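Local coordinates for protein type III Pentaketide Synthase (Neurospora crassa, PDB 3EUO) that probably transfers acyl groups as a fungal type III polyketide synthase of the chalcone and stilbene synthase family, making pentaketides, at residues D49-I54 and V176-V181; I103-S108 and A167-L172. All coordinates share one frame; numbering follows the deposited sequence.

Interaction 1 of 2, residues D49-I54 and V176-V181; sequences DQRSSI and VSTTMV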
loop_
_atom_site.group_PDB
_atom_site.type_symbol
_atom_site.label_atom_id
_atom_site.label_comp_id
_atom_site.label_asym_id
_atom_site.label_seq_id
_atom_site.Cartn_x
_atom_site.Cartn_y
_atom_site.Cartn_z
ATOM N N ASP A 49 -9.561 10.649 -28.069
ATOM C CA ASP A 49 -10.653 11.538 -28.418
ATOM C C ASP A 49 -11.138 12.346 -27.204
ATOM O O ASP A 49 -11.365 13.557 -27.297
ATOM C CB ASP A 49 -11.806 10.714 -29.010
ATOM C CG ASP A 49 -12.868 11.573 -29.661
ATOM O OD1 ASP A 49 -12.509 12.480 -30.449
ATOM O OD2 ASP A 49 -14.066 11.324 -29.396
ATOM N N GLN A 50 -11.310 11.663 -26.076
ATOM C CA GLN A 50 -11.832 12.270 -24.854
ATOM C C GLN A 50 -11.226 11.619 -23.626
ATOM O O GLN A 50 -10.984 10.415 -23.621
ATOM C CB GLN A 50 -13.351 12.121 -24.783
ATOM C CG GLN A 50 -14.109 13.010 -25.753
ATOM C CD GLN A 50 -15.566 13.134 -25.398
ATOM O OE1 GLN A 50 -16.265 12.131 -25.213
ATOM N NE2 GLN A 50 -16.044 14.370 -25.299
ATOM N N ARG A 51 -10.985 12.427 -22.596
ATOM C CA ARG A 51 -10.515 11.925 -21.305
ATOM C C ARG A 51 -11.595 12.137 -20.249
ATOM O O ARG A 51 -12.203 13.201 -20.167
ATOM C CB ARG A 51 -9.228 12.621 -20.864
ATOM C CG ARG A 51 -7.998 12.350 -21.722
ATOM C CD ARG A 51 -6.792 13.178 -21.242
ATOM N NE ARG A 51 -7.077 14.614 -21.252
ATOM C CZ ARG A 51 -7.296 15.360 -20.170
ATOM N NH1 ARG A 51 -7.255 14.825 -18.946
ATOM N NH2 ARG A 51 -7.565 16.655 -20.307
ATOM N N SER A 52 -11.831 11.113 -19.441
ATOM C CA SER A 52 -12.813 11.182 -18.371
ATOM C C SER A 52 -12.254 11.995 -17.209
ATOM O O SER A 52 -11.090 11.834 -16.852
ATOM C CB SER A 52 -13.170 9.773 -17.912
ATOM O OG SER A 52 -13.947 9.115 -18.912
ATOM N N SER A 53 -13.084 12.864 -16.634
ATOM C CA SER A 53 -12.649 13.755 -15.551
ATOM C C SER A 53 -13.738 14.039 -14.526
ATOM O O SER A 53 -14.927 14.124 -14.862
ATOM C CB SER A 53 -12.133 15.074 -16.127
ATOM O OG SER A 53 -11.691 15.955 -15.111
ATOM N N ILE A 54 -13.316 14.200 -13.275
ATOM C CA ILE A 54 -14.210 14.625 -12.196
ATOM C C ILE A 54 -14.761 16.038 -12.414
ATOM O O ILE A 54 -15.753 16.422 -11.793
ATOM C CB ILE A 54 -13.533 14.552 -10.804
ATOM C CG1 ILE A 54 -12.281 15.438 -10.745
ATOM C CG2 ILE A 54 -13.228 13.113 -10.427
ATOM C CD1 ILE A 54 -12.533 16.842 -10.198
ATOM N N VAL A 176 -7.615 9.618 -9.584
ATOM C CA VAL A 176 -8.034 10.965 -9.975
ATOM C C VAL A 176 -6.761 11.721 -10.347
ATOM O O VAL A 176 -6.044 12.229 -9.477
ATOM C CB VAL A 176 -8.796 11.703 -8.848
ATOM C CG1 VAL A 176 -9.209 13.110 -9.306
ATOM C CG2 VAL A 176 -10.031 10.903 -8.409
ATOM N N SER A 177 -6.473 11.769 -11.642
ATOM C CA SER A 177 -5.242 12.370 -12.139
ATOM C C SER A 177 -5.452 13.763 -12.730
ATOM O O SER A 177 -4.517 14.567 -12.769
ATOM C CB SER A 177 -4.634 11.472 -13.213
ATOM O OG SER A 177 -5.520 11.365 -14.312
ATOM N N THR A 178 -6.662 14.045 -13.208
ATOM C CA THR A 178 -6.897 15.278 -13.986
ATOM C C THR A 178 -6.749 16.548 -13.166
ATOM O O THR A 178 -6.468 17.617 -13.717
ATOM C CB THR A 178 -8.273 15.303 -14.692
ATOM O OG1 THR A 178 -9.314 15.251 -13.713
ATOM C CG2 THR A 178 -8.403 14.148 -15.679
ATOM N N THR A 179 -6.918 16.421 -11.852
ATOM C CA THR A 179 -6.811 17.553 -10.934
ATOM C C THR A 179 -5.368 18.042 -10.792
ATOM O O THR A 179 -5.121 19.099 -10.210
ATOM C CB THR A 179 -7.377 17.198 -9.548
ATOM O OG1 THR A 179 -6.795 15.963 -9.091
ATOM C CG2 THR A 179 -8.901 17.040 -9.618
ATOM N N MET A 180 -4.424 17.266 -11.316
ATOM C CA MET A 180 -3.008 17.616 -11.247
ATOM C C MET A 180 -2.545 18.371 -12.493
ATOM O O MET A 180 -1.351 18.638 -12.662
ATOM C CB MET A 180 -2.149 16.367 -10.953
ATOM C CG MET A 180 -2.250 15.908 -9.469
ATOM S SD MET A 180 -1.408 14.351 -9.085
ATOM C CE MET A 180 -2.661 13.578 -8.077
ATOM N N VAL A 181 -3.510 18.768 -13.326
ATOM C CA VAL A 181 -3.231 19.512 -14.551
ATOM C C VAL A 181 -2.423 20.793 -14.279
ATOM O O VAL A 181 -1.446 21.058 -14.982
ATOM C CB VAL A 181 -4.525 19.784 -15.388
ATOM C CG1 VAL A 181 -5.525 20.629 -14.612
ATOM C CG2 VAL A 181 -4.193 20.438 -16.749
#
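This is a small, buried side-chain contact between the short strand 51-53 with its following residue and the turn that links strand 168-175 to helix 181-191. T178, in the 3-10 segment 178-180, has the largest share, followed by I54. T178 OG1 sits in the crowded position between backbone N and carbonyl carbon (chi1 62°). That torsion leaves the oxygen facing S53, with S53 OG and T178 OG1 2.8 Å apart. Each hydroxyl has a hydrogen-bond partner elsewhere: S53 OG uses G55 O, and T178 OG1 uses D203 OD2. The methyl branch of T178 turns to R51 instead. T178 CG2 lies at the edge of the guanidinium, near its plane, 3.5 Å from R51 NH1. R51 NH1 is itself held by F201 O. I54 forms the apolar end. Its CD1 meets T179 CG2 at 3.7 Å, and its CG1 meets V176 CG1 at 4.1 Å; both neighbours cross it at about a right angle. An alanine in place of I54 would remove CG1, CG2 and CD1 and would probably loosen the packing against V176 and T179. D203 joins the two segments: its carboxylate accepts hydrogen bonds from I54 N, S177 N and T178 OG1. The turn closes with M180 N bonded to S177 O, and M180 is the N-cap of the next helix. In this thiolase-like protein, the strand-to-helix turn thus packs on strand 51-53, which pairs antiparallel with strand 15-17.

Interaction 2 of 2, residues I103-S108 and A167-L172; sequences ITHMVS and ARILVL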
loop_
_atom_site.group_PDB
_atom_site.type_symbol
_atom_site.label_atom_id
_atom_site.label_comp_id
_atom_site.label_asym_id
_atom_site.label_seq_id
_atom_site.Cartn_x
_atom_site.Cartn_y
_atom_site.Cartn_z
ATOM N N ILE A 103 -18.062 -10.301 1.927
ATOM C CA ILE A 103 -16.740 -9.873 1.457
ATOM C C ILE A 103 -15.717 -10.108 2.571
ATOM O O ILE A 103 -15.869 -9.594 3.683
ATOM C CB ILE A 103 -16.742 -8.389 0.985
ATOM C CG1 ILE A 103 -17.796 -8.158 -0.108
ATOM C CG2 ILE A 103 -15.353 -7.956 0.514
ATOM C CD1 ILE A 103 -17.603 -8.990 -1.381
ATOM N N THR A 104 -14.681 -10.880 2.252
ATOM C CA THR A 104 -13.701 -11.326 3.240
ATOM C C THR A 104 -12.412 -10.503 3.248
ATOM O O THR A 104 -11.759 -10.379 4.285
ATOM C CB THR A 104 -13.317 -12.804 3.025
ATOM O OG1 THR A 104 -12.748 -12.956 1.716
ATOM C CG2 THR A 104 -14.536 -13.719 3.165
ATOM N N HIS A 105 -12.035 -9.983 2.080
ATOM C CA HIS A 105 -10.831 -9.168 1.938
ATOM C C HIS A 105 -11.150 -8.036 0.969
ATOM O O HIS A 105 -12.082 -8.135 0.160
ATOM C CB HIS A 105 -9.666 -9.934 1.289
ATOM C CG HIS A 105 -9.282 -11.228 1.942
ATOM N ND1 HIS A 105 -10.105 -12.336 1.960
ATOM C CD2 HIS A 105 -8.110 -11.625 2.489
ATOM C CE1 HIS A 105 -9.473 -13.342 2.541
ATOM N NE2 HIS A 105 -8.256 -12.940 2.862
ATOM N N MET A 106 -10.337 -6.987 1.020
ATOM C CA MET A 106 -10.380 -5.898 0.054
ATOM C C MET A 106 -8.931 -5.626 -0.346
ATOM O O MET A 106 -8.066 -5.516 0.520
ATOM C CB MET A 106 -11.020 -4.659 0.693
ATOM C CG MET A 106 -11.237 -3.463 -0.225
ATOM S SD MET A 106 -12.150 -2.162 0.677
ATOM C CE MET A 106 -13.830 -2.487 0.213
ATOM N N VAL A 107 -8.652 -5.582 -1.646
ATOM C CA VAL A 107 -7.320 -5.172 -2.126
ATOM C C VAL A 107 -7.518 -3.963 -3.024
ATOM O O VAL A 107 -8.110 -4.084 -4.096
ATOM C CB VAL A 107 -6.568 -6.285 -2.902
ATOM C CG1 VAL A 107 -5.181 -5.794 -3.331
ATOM C CG2 VAL A 107 -6.423 -7.543 -2.053
ATOM N N SER A 108 -7.026 -2.809 -2.582
ATOM C CA SER A 108 -7.260 -1.540 -3.271
ATOM C C SER A 108 -5.958 -0.928 -3.729
ATOM O O SER A 108 -4.906 -1.192 -3.157
ATOM C CB SER A 108 -7.985 -0.542 -2.356
ATOM O OG SER A 108 -9.195 -1.096 -1.865
ATOM N N ALA A 167 -13.383 -17.298 0.284
ATOM C CA ALA A 167 -12.818 -15.971 0.094
ATOM C C ALA A 167 -13.569 -15.282 -1.021
ATOM O O ALA A 167 -13.772 -15.852 -2.098
ATOM C CB ALA A 167 -11.335 -16.052 -0.233
ATOM N N ARG A 168 -13.995 -14.056 -0.745
ATOM C CA ARG A 168 -14.605 -13.184 -1.734
ATOM C C ARG A 168 -13.923 -11.837 -1.582
ATOM O O ARG A 168 -14.118 -11.148 -0.570
ATOM C CB ARG A 168 -16.110 -13.038 -1.481
ATOM C CG ARG A 168 -16.862 -14.372 -1.333
ATOM C CD ARG A 168 -17.016 -15.133 -2.667
ATOM N NE ARG A 168 -17.848 -16.325 -2.475
ATOM C CZ ARG A 168 -17.392 -17.529 -2.129
ATOM N NH1 ARG A 168 -16.094 -17.741 -1.946
ATOM N NH2 ARG A 168 -18.247 -18.529 -1.957
ATOM N N ILE A 169 -13.120 -11.463 -2.574
ATOM C CA ILE A 169 -12.268 -10.288 -2.428
ATOM C C ILE A 169 -12.684 -9.145 -3.346
ATOM O O ILE A 169 -12.746 -9.309 -4.563
ATOM C CB ILE A 169 -10.774 -10.633 -2.637
ATOM C CG1 ILE A 169 -10.374 -11.795 -1.707
ATOM C CG2 ILE A 169 -9.899 -9.375 -2.438
ATOM C CD1 ILE A 169 -8.876 -12.033 -1.562
ATOM N N LEU A 170 -12.971 -7.988 -2.749
ATOM C CA LEU A 170 -13.206 -6.780 -3.519
ATOM C C LEU A 170 -11.855 -6.235 -3.955
ATOM O O LEU A 170 -11.057 -5.808 -3.112
ATOM C CB LEU A 170 -13.971 -5.728 -2.697
ATOM C CG LEU A 170 -14.214 -4.364 -3.369
ATOM C CD1 LEU A 170 -14.911 -4.499 -4.728
ATOM C CD2 LEU A 170 -15.012 -3.446 -2.473
ATOM N N VAL A 171 -11.613 -6.245 -5.264
ATOM C CA VAL A 171 -10.376 -5.705 -5.844
ATOM C C VAL A 171 -10.695 -4.374 -6.515
ATOM O O VAL A 171 -11.481 -4.326 -7.459
ATOM C CB VAL A 171 -9.746 -6.657 -6.878
ATOM C CG1 VAL A 171 -8.287 -6.253 -7.151
ATOM C CG2 VAL A 171 -9.814 -8.111 -6.403
ATOM N N LEU A 172 -10.068 -3.299 -6.044
ATOM C CA LEU A 172 -10.521 -1.954 -6.395
ATOM C C LEU A 172 -9.383 -1.027 -6.818
ATOM O O LEU A 172 -8.347 -0.980 -6.166
ATOM C CB LEU A 172 -11.286 -1.338 -5.206
ATOM C CG LEU A 172 -11.756 0.129 -5.289
ATOM C CD1 LEU A 172 -12.868 0.297 -6.320
ATOM C CD2 LEU A 172 -12.203 0.642 -3.912
#
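H105 and I169 pair across two parallel strands, and their side chains cross obliquely. I169 CD1 lies over one face of the imidazole, 3.9 Å from the ring centroid and offset toward the rim, a CH-pi contact. CG of H105 and CG1 of I169 are both anti to the carbonyl carbon (chi1 -54°), so the two side chains start in the same direction and I169 CD1 can reach over the ring. The ring is also held at its edge. T104 OG1 lies in the ring plane and shares a 2.7 Å hydrogen bond with H105 ND1. The same hydroxyl accepts R168 N at 3.0 Å, so T104 links the ring to the neighbouring backbone. V107 is on the same face as H105, and its CG2 meets I169 CG2 at 3.9 Å.

The other face carries M106, S108, L170 and L172. M106 and L170 lie side by side and point the same way, with CG anti to the backbone N in each. S108 OG rests 3.9 Å from L172 CB.

The backbones hold this register. T104 N bonds to R168 O, and V107 N bonds to L170 O at 2.8 Å. L172 N reaches V107 O in the carbonyl plane, whereas L170 N approaches H105 O from above its plane. The axes of segments 105-108 and 168-172 differ by only 17°.

Both strands are interior to the mixed nine-stranded sheet. Strand 134-138 flanks 105-109, and strand 204-211 runs antiparallel beside 168-175. Helices 70-96 and 119-127 pack on the face with L170, and the H160 ring of helix 145-162 meets H105 edge-to-face on the other.

How the interactions relate
From the N terminus the chain lays down strands 4-11 and 15-17, passes helices 20-29 and 34-42, and reaches 49-54. It runs through helix 70-96 to 103-108, then through helix 119-127, strand 134-138 and helix 145-162 before 167-172 returns beside 103-108. This closes the inner loop, interaction 2. Strand 168-175 then leads straight into 176-181, which meets 49-54 and closes the outer loop, interaction 1. The two loops therefore nest and do not cross. Their centres lie about 27 Å apart, and only the chain from 167-172 into 176-181 connects them. Interaction 2 joins neighbouring strands of the large sheet. Interaction 1 ties the turn beyond that sheet to the small strand pair 15-17 and 51-53.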